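Local coordinates for protein MGS-M5 (Unidentified, PDB 4Q3N) that works as a lactate dehydrogenase, interconverting L-lactate and pyruvate with a nicotinamide coenzyme held by its Rossmann fold, at the interface of chains A and B and the interface of chains A and C. Sequence-based numbering; all coordinates share one arbitrary frame. Chains: chain A/B/C, MGS-M5.

Contact 1: the interface of chains A and B. Residues chain A 169, 171, 186, 188, 252, 288; chain B 190-192.
A:Tyr171 and B:Ala191 show how a small residue can be seated against an aromatic ring between two copies of one enzyme. The methyl CB of B:Ala191 lies over the rim of the phenol ring rather than its middle, 3.6 Å from CE2. Beside it the CD2 branch of A:Leu288 leans on the aliphatic stem of B:Lys192, 3.6 Å from CB; the two side chains cross obliquely. With CG anti to its backbone N (chi1 176°) and the rest of the chain extended, B:Lys192 offers CB, CG and CD in turn to this one methyl. Carbonyls complete the seat. The backbone O of A:His169 comes within 3.6 Å of B:Ala191 CB, while the O of B:Gly190 faces CB of A:His169 at 3.7 Å. A polar link runs through water 1, which lies at the phenol edge in the ring plane, 2.9 Å from A:Tyr171 OH, and meets the backbone N of B:Ala191 at 3.1 Å, nearly straight at the hydrogen (160°). A phenylalanine in place of A:Tyr171 would keep the ring over the methyl but would probably lose the hold on this water, leaving the amide of B:Ala191 without its bridge to chain A. In bacterial relatives that are switched by fructose 1,6-bisphosphate, the position of A:His169 belongs to the effector site. Here the patch helps to join two subunits, probably as part of the tetramer typical of lactate dehydrogenases.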
loop_
_atom_site.group_PDB
_atom_site.type_symbol
_atom_site.label_atom_id
_atom_site.label_comp_id
_atom_site.label_asym_id
_atom_site.label_seq_id
_atom_site.Cartn_x
_atom_site.Cartn_y
_atom_site.Cartn_z
ATOM N N HIS A 169 -1.512 20.507 -10.798
ATOM C CA HIS A 169 -0.798 21.183 -9.715
ATOM C C HIS A 169 -1.229 22.635 -9.655
ATOM O O HIS A 169 -0.660 23.477 -10.347
ATOM C CB HIS A 169 0.690 21.123 -9.914
ATOM C CG HIS A 169 1.178 19.736 -10.166
ATOM N ND1 HIS A 169 0.947 18.705 -9.276
ATOM C CD2 HIS A 169 1.864 19.203 -11.207
ATOM C CE1 HIS A 169 1.503 17.600 -9.744
ATOM N NE2 HIS A 169 2.047 17.871 -10.919
ATOM N N TYR A 171 -3.456 25.531 -6.759
ATOM C CA TYR A 171 -3.827 25.774 -5.359
ATOM C C TYR A 171 -5.054 26.670 -5.277
ATOM O O TYR A 171 -5.231 27.592 -6.107
ATOM C CB TYR A 171 -2.712 26.463 -4.559
ATOM C CG TYR A 171 -1.368 25.727 -4.503
ATOM C CD1 TYR A 171 -1.276 24.389 -4.120
ATOM C CD2 TYR A 171 -0.205 26.381 -4.845
ATOM C CE1 TYR A 171 -0.037 23.725 -4.093
ATOM C CE2 TYR A 171 1.049 25.735 -4.820
ATOM C CZ TYR A 171 1.116 24.410 -4.436
ATOM O OH TYR A 171 2.342 23.798 -4.434
ATOM N N ASN A 186 -0.030 30.454 -11.201
ATOM C CA ASN A 186 0.924 29.363 -10.859
ATOM C C ASN A 186 0.235 28.008 -10.886
ATOM O O ASN A 186 0.169 27.324 -9.865
ATOM C CB ASN A 186 1.527 29.554 -9.462
ATOM C CG ASN A 186 2.525 30.689 -9.382
ATOM O OD1 ASN A 186 3.724 30.456 -9.241
ATOM N ND2 ASN A 186 2.041 31.929 -9.447
ATOM N N ASN A 188 -0.291 24.338 -13.121
ATOM C CA ASN A 188 0.131 23.539 -14.246
ATOM C C ASN A 188 -0.436 22.119 -14.218
ATOM O O ASN A 188 -1.037 21.664 -13.230
ATOM C CB ASN A 188 1.651 23.492 -14.372
ATOM C CG ASN A 188 2.345 23.330 -13.073
ATOM O OD1 ASN A 188 2.628 24.320 -12.392
ATOM N ND2 ASN A 188 2.685 22.087 -12.727
ATOM N N ILE A 252 4.908 19.843 -0.160
ATOM C CA ILE A 252 4.254 21.158 -0.259
ATOM C C ILE A 252 2.753 20.943 -0.325
ATOM O O ILE A 252 2.254 20.284 -1.261
ATOM C CB ILE A 252 4.707 21.933 -1.497
ATOM C CG1 ILE A 252 6.228 22.125 -1.437
ATOM C CG2 ILE A 252 3.940 23.291 -1.575
ATOM C CD1 ILE A 252 6.837 22.612 -2.738
ATOM N N LEU A 288 4.822 32.226 -3.537
ATOM C CA LEU A 288 4.559 32.290 -4.975
ATOM C C LEU A 288 4.576 33.718 -5.459
ATOM O O LEU A 288 4.192 34.623 -4.715
ATOM C CB LEU A 288 3.180 31.687 -5.323
ATOM C CG LEU A 288 3.011 30.247 -4.825
ATOM C CD1 LEU A 288 1.507 29.868 -4.994
ATOM C CD2 LEU A 288 3.962 29.302 -5.641
ATOM N N GLY B 190 6.149 21.870 -6.996
ATOM C CA GLY B 190 4.780 22.094 -6.556
ATOM C C GLY B 190 4.105 22.769 -7.742
ATOM O O GLY B 190 4.041 22.210 -8.836
ATOM N N ALA B 191 3.675 24.004 -7.572
ATOM C CA ALA B 191 3.090 24.721 -8.706
ATOM C C ALA B 191 4.000 25.889 -9.129
ATOM O O ALA B 191 3.659 26.670 -9.995
ATOM C CB ALA B 191 1.714 25.229 -8.330
ATOM N N LYS B 192 5.129 26.019 -8.461
ATOM C CA LYS B 192 5.989 27.194 -8.569
ATOM C C LYS B 192 7.085 27.040 -9.633
ATOM O O LYS B 192 7.891 26.128 -9.538
ATOM C CB LYS B 192 6.630 27.448 -7.201
ATOM C CG LYS B 192 7.643 28.574 -7.135
ATOM C CD LYS B 192 7.937 28.999 -5.684
ATOM C CE LYS B 192 8.910 30.191 -5.648
ATOM N NZ LYS B 192 9.354 30.486 -4.240
HETATM O O HOH W 1 4.592 25.525 -5.005
#

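Contact 2: the interface of chains A and C. Residues chain A 147, 151, 154, 236-237, 240, 253; chain C 54.
The phenyl ring of C:Phe54, carried on the short 3-10 helix 52-54, is wedged between helices 147-161 and 232-246 of chain A, an interface between subunits of the lactate/malate dehydrogenase family. On one side of the ring stands the methyl of A:Ala151, its CB 3.6 Å from CE2. The opposite side is taken by helix 232-246, where CA of A:Ala237 reaches to 3.6 Å from CD2 and, on the same face, the stem of A:Arg240 lies along the CD1 edge, CG to CD1 3.6 Å. In A:Arg240 the first torsion sets CG anti to the backbone N (chi1 -168°), which lays it on the ring beside CB; the bend at chi2 then carries the guanidinium away, the two planes 80° apart. Its role towards the phenyl is therefore that of a hydrocarbon. A:Leu253 CD2 adds a looser touch near CE1 on this same side, and A:Arg154 approaches from the A:Ala151 side, its NH1 4.1 Å from CE1. Further out the character turns polar. The carbonyl O of A:Ser147 lies in the ring plane at the far edge, 3.6 Å from CE2, facing ring hydrogens rather than the pi cloud. At the base of the residue water 2 joins the backbones, 3.0 Å from A:Met236 O and 2.8 Å from C:Phe54 O.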
loop_
_atom_site.group_PDB
_atom_site.type_symbol
_atom_site.label_atom_id
_atom_site.label_comp_id
_atom_site.label_asym_id
_atom_site.label_seq_id
_atom_site.Cartn_x
_atom_site.Cartn_y
_atom_site.Cartn_z
ATOM N N SER A 147 -6.473 22.944 1.937
ATOM C CA SER A 147 -5.996 21.668 1.360
ATOM C C SER A 147 -7.146 20.924 0.661
ATOM O O SER A 147 -6.998 20.433 -0.445
ATOM C CB SER A 147 -5.376 20.783 2.467
ATOM O OG SER A 147 -6.348 20.618 3.526
ATOM N N ALA A 151 -7.870 20.067 -3.337
ATOM C CA ALA A 151 -8.223 18.757 -3.889
ATOM C C ALA A 151 -9.478 18.840 -4.743
ATOM O O ALA A 151 -9.605 18.137 -5.727
ATOM C CB ALA A 151 -8.433 17.716 -2.767
ATOM N N ARG A 154 -8.441 20.380 -8.101
ATOM C CA ARG A 154 -7.753 19.384 -8.928
ATOM C C ARG A 154 -8.745 18.387 -9.514
ATOM O O ARG A 154 -8.701 18.079 -10.717
ATOM C CB ARG A 154 -6.683 18.659 -8.104
ATOM C CG ARG A 154 -5.696 19.616 -7.459
ATOM C CD ARG A 154 -4.832 18.882 -6.458
ATOM N NE ARG A 154 -3.770 18.146 -7.120
ATOM C CZ ARG A 154 -2.834 17.460 -6.473
ATOM N NH1 ARG A 154 -2.826 17.430 -5.146
ATOM N NH2 ARG A 154 -1.883 16.843 -7.161
ATOM N N MET A 236 -9.688 12.751 4.196
ATOM C CA MET A 236 -8.489 12.354 3.409
ATOM C C MET A 236 -7.445 13.479 3.310
ATOM O O MET A 236 -6.235 13.214 3.222
ATOM C CB MET A 236 -8.934 11.903 2.014
ATOM C CG MET A 236 -9.660 10.516 2.107
ATOM S SD MET A 236 -10.122 9.826 0.523
ATOM C CE MET A 236 -8.458 9.310 -0.082
ATOM N N ALA A 237 -7.899 14.745 3.335
ATOM C CA ALA A 237 -6.972 15.876 3.377
ATOM C C ALA A 237 -6.170 15.800 4.689
ATOM O O ALA A 237 -4.949 15.984 4.685
ATOM C CB ALA A 237 -7.761 17.250 3.310
ATOM N N ARG A 240 -3.565 13.214 4.582
ATOM C CA ARG A 240 -2.415 13.579 3.755
ATOM C C ARG A 240 -1.486 14.497 4.491
ATOM O O ARG A 240 -0.251 14.380 4.369
ATOM C CB ARG A 240 -2.861 14.256 2.462
ATOM C CG ARG A 240 -1.719 14.388 1.424
ATOM C CD ARG A 240 -1.231 12.931 0.970
ATOM N NE ARG A 240 0.031 12.951 0.231
ATOM C CZ ARG A 240 1.245 13.092 0.764
ATOM N NH1 ARG A 240 1.404 13.318 2.068
ATOM N NH2 ARG A 240 2.316 13.049 -0.028
ATOM N N LEU A 253 2.065 21.452 0.689
ATOM C CA LEU A 253 0.587 21.429 0.766
ATOM C C LEU A 253 0.031 22.780 1.190
ATOM O O LEU A 253 0.609 23.455 2.026
ATOM C CB LEU A 253 0.083 20.398 1.794
ATOM C CG LEU A 253 0.451 18.937 1.465
ATOM C CD1 LEU A 253 0.201 18.082 2.669
ATOM C CD2 LEU A 253 -0.342 18.372 0.228
ATOM N N PHE C 54 -5.900 13.062 -3.014
ATOM C CA PHE C 54 -5.008 12.662 -1.905
ATOM C C PHE C 54 -5.020 11.172 -1.693
ATOM O O PHE C 54 -4.586 10.709 -0.646
ATOM C CB PHE C 54 -5.413 13.342 -0.572
ATOM C CG PHE C 54 -5.215 14.825 -0.594
ATOM C CD1 PHE C 54 -4.073 15.368 -1.171
ATOM C CD2 PHE C 54 -6.206 15.666 -0.166
ATOM C CE1 PHE C 54 -3.879 16.739 -1.230
ATOM C CE2 PHE C 54 -6.026 17.024 -0.208
ATOM C CZ PHE C 54 -4.868 17.570 -0.743
HETATM O O HOH W 2 -5.239 10.682 2.036
#

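Contact 3: the interface of chains A and B. Residues chain A 162-164, 167, 189, 201; chain B 250, 252, 276, 284.
The imidazole of B:His284 turns its CE1 corner to the thioether methyl of A:Met201, CE to CE1 4.2 Å, with the two side chains crossing at about a right angle. Its CG sits between the backbone N and the carbonyl carbon (chi1 66°), which points the ring that way. One face of the ring is covered within its own subunit by CG2 of B:Val276, set off toward the rim. That same CG2 also meets CD1 of A:Ile163 at 3.6 Å, so B:Val276 backs the histidine and receives the isoleucine together. Another flat group is the amide of A:Asn167. As modelled, its ND2 stands 2.8 Å from the backbone N of B:Ile252, two donors face to face; the amide is probably turned over, which would present its oxygen to that N-H. Its other end meets water 3, which touches B:Ile252 O at 2.7 Å. Between these groups CD1 of B:Ile252 fits against A:Val189 CG1 (3.8 Å) and against CG2 of A:Ile163. A direct backbone bond, A:Asp164 N to B:Asn250 O, spans 2.9 Å. In the fold, chain A contributes the turn after helix 147-161, the 3-10 helix 165-167 and strand 188-189; chain B answers with the start of strand 251-258 and the neighbouring strands 270-278 and 281-285.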
loop_
_atom_site.group_PDB
_atom_site.type_symbol
_atom_site.label_atom_id
_atom_site.label_comp_id
_atom_site.label_asym_id
_atom_site.label_seq_id
_atom_site.Cartn_x
_atom_site.Cartn_y
_atom_site.Cartn_z
ATOM N N HIS A 162 -9.356 15.218 -18.554
ATOM C CA HIS A 162 -9.204 13.752 -18.480
ATOM C C HIS A 162 -7.727 13.371 -18.227
ATOM O O HIS A 162 -7.163 12.519 -18.936
ATOM C CB HIS A 162 -9.712 13.105 -19.770
ATOM C CG HIS A 162 -11.102 13.544 -20.120
ATOM N ND1 HIS A 162 -11.408 14.203 -21.294
ATOM C CD2 HIS A 162 -12.254 13.488 -19.405
ATOM C CE1 HIS A 162 -12.703 14.490 -21.307
ATOM N NE2 HIS A 162 -13.237 14.069 -20.172
ATOM N N ILE A 163 -7.147 14.017 -17.225
ATOM C CA ILE A 163 -5.774 13.720 -16.718
ATOM C C ILE A 163 -5.917 13.363 -15.217
ATOM O O ILE A 163 -6.721 13.989 -14.511
ATOM C CB ILE A 163 -4.831 14.964 -16.873
ATOM C CG1 ILE A 163 -4.677 15.365 -18.345
ATOM C CG2 ILE A 163 -3.411 14.745 -16.138
ATOM C CD1 ILE A 163 -4.007 14.291 -19.189
ATOM N N ASP A 164 -5.211 12.333 -14.753
ATOM C CA ASP A 164 -5.090 12.002 -13.331
ATOM C C ASP A 164 -5.040 13.297 -12.499
ATOM O O ASP A 164 -4.184 14.155 -12.733
ATOM C CB ASP A 164 -3.805 11.159 -13.158
ATOM C CG ASP A 164 -3.657 10.534 -11.763
ATOM O OD1 ASP A 164 -4.255 11.060 -10.776
ATOM O OD2 ASP A 164 -2.887 9.520 -11.653
ATOM N N ASN A 167 -1.913 14.742 -11.155
ATOM C CA ASN A 167 -0.964 15.427 -12.054
ATOM C C ASN A 167 -1.339 16.909 -12.188
ATOM O O ASN A 167 -0.685 17.643 -12.903
ATOM C CB ASN A 167 -0.992 14.829 -13.479
ATOM C CG ASN A 167 0.053 13.769 -13.721
ATOM O OD1 ASN A 167 1.136 13.716 -13.099
ATOM N ND2 ASN A 167 -0.267 12.907 -14.641
ATOM N N VAL A 189 -0.321 21.460 -15.359
ATOM C CA VAL A 189 -0.724 20.063 -15.454
ATOM C C VAL A 189 0.553 19.321 -15.825
ATOM O O VAL A 189 1.141 19.576 -16.872
ATOM C CB VAL A 189 -1.864 19.874 -16.486
ATOM C CG1 VAL A 189 -2.224 18.380 -16.629
ATOM C CG2 VAL A 189 -3.088 20.690 -16.046
ATOM N N MET A 201 -5.716 22.255 -25.689
ATOM C CA MET A 201 -6.814 21.334 -25.538
ATOM C C MET A 201 -8.156 22.018 -25.781
ATOM O O MET A 201 -8.511 22.955 -25.066
ATOM C CB MET A 201 -6.805 20.725 -24.111
ATOM C CG MET A 201 -5.458 20.007 -23.774
ATOM S SD MET A 201 -5.749 19.037 -22.293
ATOM C CE MET A 201 -6.463 17.596 -23.114
ATOM N N ASN B 250 -4.452 7.853 -16.911
ATOM C CA ASN B 250 -4.286 9.098 -17.696
ATOM C C ASN B 250 -3.214 9.948 -17.003
ATOM O O ASN B 250 -3.406 11.143 -16.674
ATOM C CB ASN B 250 -5.630 9.848 -17.843
ATOM C CG ASN B 250 -6.567 9.165 -18.844
ATOM O OD1 ASN B 250 -6.175 8.870 -19.965
ATOM N ND2 ASN B 250 -7.783 8.893 -18.433
ATOM N N ILE B 252 0.681 11.513 -16.877
ATOM C CA ILE B 252 1.671 12.085 -17.803
ATOM C C ILE B 252 3.053 11.627 -17.372
ATOM O O ILE B 252 3.488 11.926 -16.240
ATOM C CB ILE B 252 1.630 13.615 -17.817
ATOM C CG1 ILE B 252 0.224 14.071 -18.230
ATOM C CG2 ILE B 252 2.736 14.161 -18.774
ATOM C CD1 ILE B 252 -0.035 15.547 -17.995
ATOM N N VAL B 276 0.435 10.961 -22.210
ATOM C CA VAL B 276 -0.646 10.533 -21.352
ATOM C C VAL B 276 -0.867 9.033 -21.535
ATOM O O VAL B 276 -1.230 8.585 -22.635
ATOM C CB VAL B 276 -1.968 11.307 -21.676
ATOM C CG1 VAL B 276 -3.085 10.843 -20.714
ATOM C CG2 VAL B 276 -1.749 12.797 -21.551
ATOM N N HIS B 284 -2.454 10.650 -25.823
ATOM C CA HIS B 284 -1.848 11.636 -26.739
ATOM C C HIS B 284 -0.506 12.038 -26.163
ATOM O O HIS B 284 -0.231 11.817 -24.981
ATOM C CB HIS B 284 -2.739 12.896 -26.959
ATOM C CG HIS B 284 -2.920 13.764 -25.726
ATOM N ND1 HIS B 284 -3.859 13.499 -24.751
ATOM C CD2 HIS B 284 -2.326 14.928 -25.355
ATOM C CE1 HIS B 284 -3.847 14.456 -23.837
ATOM N NE2 HIS B 284 -2.916 15.331 -24.175
HETATM O O HOH W 3 3.228 11.560 -13.547
#

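Contact 4: the interface of chains A and B. Residues chain A 249-252; chain B 162-164, 167.
A:Arg251 and B:Asp164 form a charged link, an example of a salt bridge well aimed from one partner and tilted at the other. NH1 gives its hydrogen to the carboxylate OD2 over 3.0 Å, and OD2 lies at the guanidinium edge, practically in its plane. Seen from the aspartate the bond arrives from above, 62° out of the carboxylate plane. The arginine leaves anti to its backbone N (chi1 -166°) and bends at chi2, which brings the CD methylene to 3.4 Å from the same OD2 and also beside ND2 of B:Asn167. A:Glu249 lies alongside B:Asp164, pointing the same way, with OE1 4.1 Å from OD2; the arginine is likely to ease the closeness of these two acids. With an alanine in place of A:Arg251, B:Asp164 would probably be left beside A:Glu249 without its counter-charge, and the B:Asn167 amide without the methylene beside it. Backbone bonding runs from B:Asp164 N to A:Asn250 O, at the turn entering strand 251-258. Apolar contact is modest: CD1 of A:Ile252 crosses CG2 of B:Ile163 at 3.9 Å, about at right angles. B:Asn167 ND2 is modelled 2.8 Å from the backbone N of A:Ile252, two donors together, so this amide is probably flipped. Water 4 lies 2.8 Å from A:Arg251 NE, 2.7 Å from the carbonyl A:Ile252 O and 3.0 Å from the atom modelled as B:Asn167 OD1.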
loop_
_atom_site.group_PDB
_atom_site.type_symbol
_atom_site.label_atom_id
_atom_site.label_comp_id
_atom_site.label_asym_id
_atom_site.label_seq_id
_atom_site.Cartn_x
_atom_site.Cartn_y
_atom_site.Cartn_z
ATOM N N GLU A 249 8.226 14.208 4.940
ATOM C CA GLU A 249 8.310 14.213 3.469
ATOM C C GLU A 249 8.922 15.491 2.898
ATOM O O GLU A 249 9.448 15.430 1.817
ATOM C CB GLU A 249 6.903 14.020 2.845
ATOM C CG GLU A 249 6.369 12.615 3.031
ATOM C CD GLU A 249 4.999 12.410 2.408
ATOM O OE1 GLU A 249 4.289 13.413 2.105
ATOM O OE2 GLU A 249 4.628 11.227 2.266
ATOM N N ASN A 250 8.817 16.635 3.606
ATOM C CA ASN A 250 9.108 17.954 2.998
ATOM C C ASN A 250 8.215 18.106 1.761
ATOM O O ASN A 250 8.670 18.390 0.628
ATOM C CB ASN A 250 10.611 18.093 2.662
ATOM C CG ASN A 250 11.466 18.315 3.913
ATOM O OD1 ASN A 250 11.176 19.189 4.720
ATOM N ND2 ASN A 250 12.491 17.514 4.085
ATOM N N ARG A 251 6.930 17.890 2.020
ATOM C CA ARG A 251 5.852 17.934 1.032
ATOM C C ARG A 251 5.244 19.337 1.014
ATOM O O ARG A 251 5.052 19.933 2.060
ATOM C CB ARG A 251 4.789 16.931 1.401
ATOM C CG ARG A 251 3.766 16.627 0.284
ATOM C CD ARG A 251 4.421 15.730 -0.792
ATOM N NE ARG A 251 3.441 15.439 -1.828
ATOM C CZ ARG A 251 3.496 14.407 -2.665
ATOM N NH1 ARG A 251 4.496 13.547 -2.586
ATOM N NH2 ARG A 251 2.523 14.225 -3.568
ATOM N N ILE A 252 4.908 19.843 -0.160
ATOM C CA ILE A 252 4.254 21.158 -0.259
ATOM C C ILE A 252 2.753 20.943 -0.325
ATOM O O ILE A 252 2.254 20.284 -1.261
ATOM C CB ILE A 252 4.707 21.933 -1.497
ATOM C CG1 ILE A 252 6.228 22.125 -1.437
ATOM C CG2 ILE A 252 3.940 23.291 -1.575
ATOM C CD1 ILE A 252 6.837 22.612 -2.738
ATOM N N HIS B 162 15.705 20.398 -0.798
ATOM C CA HIS B 162 15.156 19.635 0.340
ATOM C C HIS B 162 13.610 19.631 0.296
ATOM O O HIS B 162 12.948 19.932 1.304
ATOM C CB HIS B 162 15.653 20.227 1.659
ATOM C CG HIS B 162 17.146 20.363 1.697
ATOM N ND1 HIS B 162 17.785 21.576 1.854
ATOM C CD2 HIS B 162 18.124 19.439 1.515
ATOM C CE1 HIS B 162 19.098 21.384 1.815
ATOM N NE2 HIS B 162 19.328 20.098 1.608
ATOM N N ILE B 163 13.085 19.294 -0.874
ATOM C CA ILE B 163 11.624 19.097 -1.113
ATOM C C ILE B 163 11.445 17.648 -1.632
ATOM O O ILE B 163 12.276 17.172 -2.420
ATOM C CB ILE B 163 11.083 20.108 -2.183
ATOM C CG1 ILE B 163 11.259 21.559 -1.716
ATOM C CG2 ILE B 163 9.565 19.777 -2.619
ATOM C CD1 ILE B 163 10.456 21.885 -0.466
ATOM N N ASP B 164 10.429 16.936 -1.150
ATOM C CA ASP B 164 10.016 15.637 -1.686
ATOM C C ASP B 164 10.195 15.626 -3.215
ATOM O O ASP B 164 9.645 16.482 -3.912
ATOM C CB ASP B 164 8.542 15.413 -1.279
ATOM C CG ASP B 164 8.029 13.993 -1.563
ATOM O OD1 ASP B 164 8.595 13.291 -2.454
ATOM O OD2 ASP B 164 7.008 13.595 -0.906
ATOM N N ASN B 167 7.410 16.097 -5.601
ATOM C CA ASN B 167 6.822 17.436 -5.802
ATOM C C ASN B 167 7.597 18.197 -6.886
ATOM O O ASN B 167 7.276 19.330 -7.186
ATOM C CB ASN B 167 6.897 18.292 -4.517
ATOM C CG ASN B 167 5.652 18.234 -3.667
ATOM O OD1 ASN B 167 4.516 17.989 -4.127
ATOM N ND2 ASN B 167 5.859 18.464 -2.404
HETATM O O HOH W 4 2.010 17.824 -2.418
#

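Contact 3 and contact 4 are largely two-fold twins with the chains exchanged, their C-alpha centres about 22 Å apart; contact 1 lies about 17 Å from contact 3 and 13 Å from contact 4, sharing A:Ile252 with the latter. Contact 2 uses a different partner, chain C, yet sits about 14 Å from contact 4. Strand 251-258 of chain A lines contacts 2 and 4 and borders contact 1; its chain B copy serves contact 3. Helix 232-246 reaches toward contact 4, A:Arg240 NH1 lying near A:Glu249 OE1. Neighbouring elements of one subunit thus face two partners, which could couple the two interfaces within the four-chain assembly.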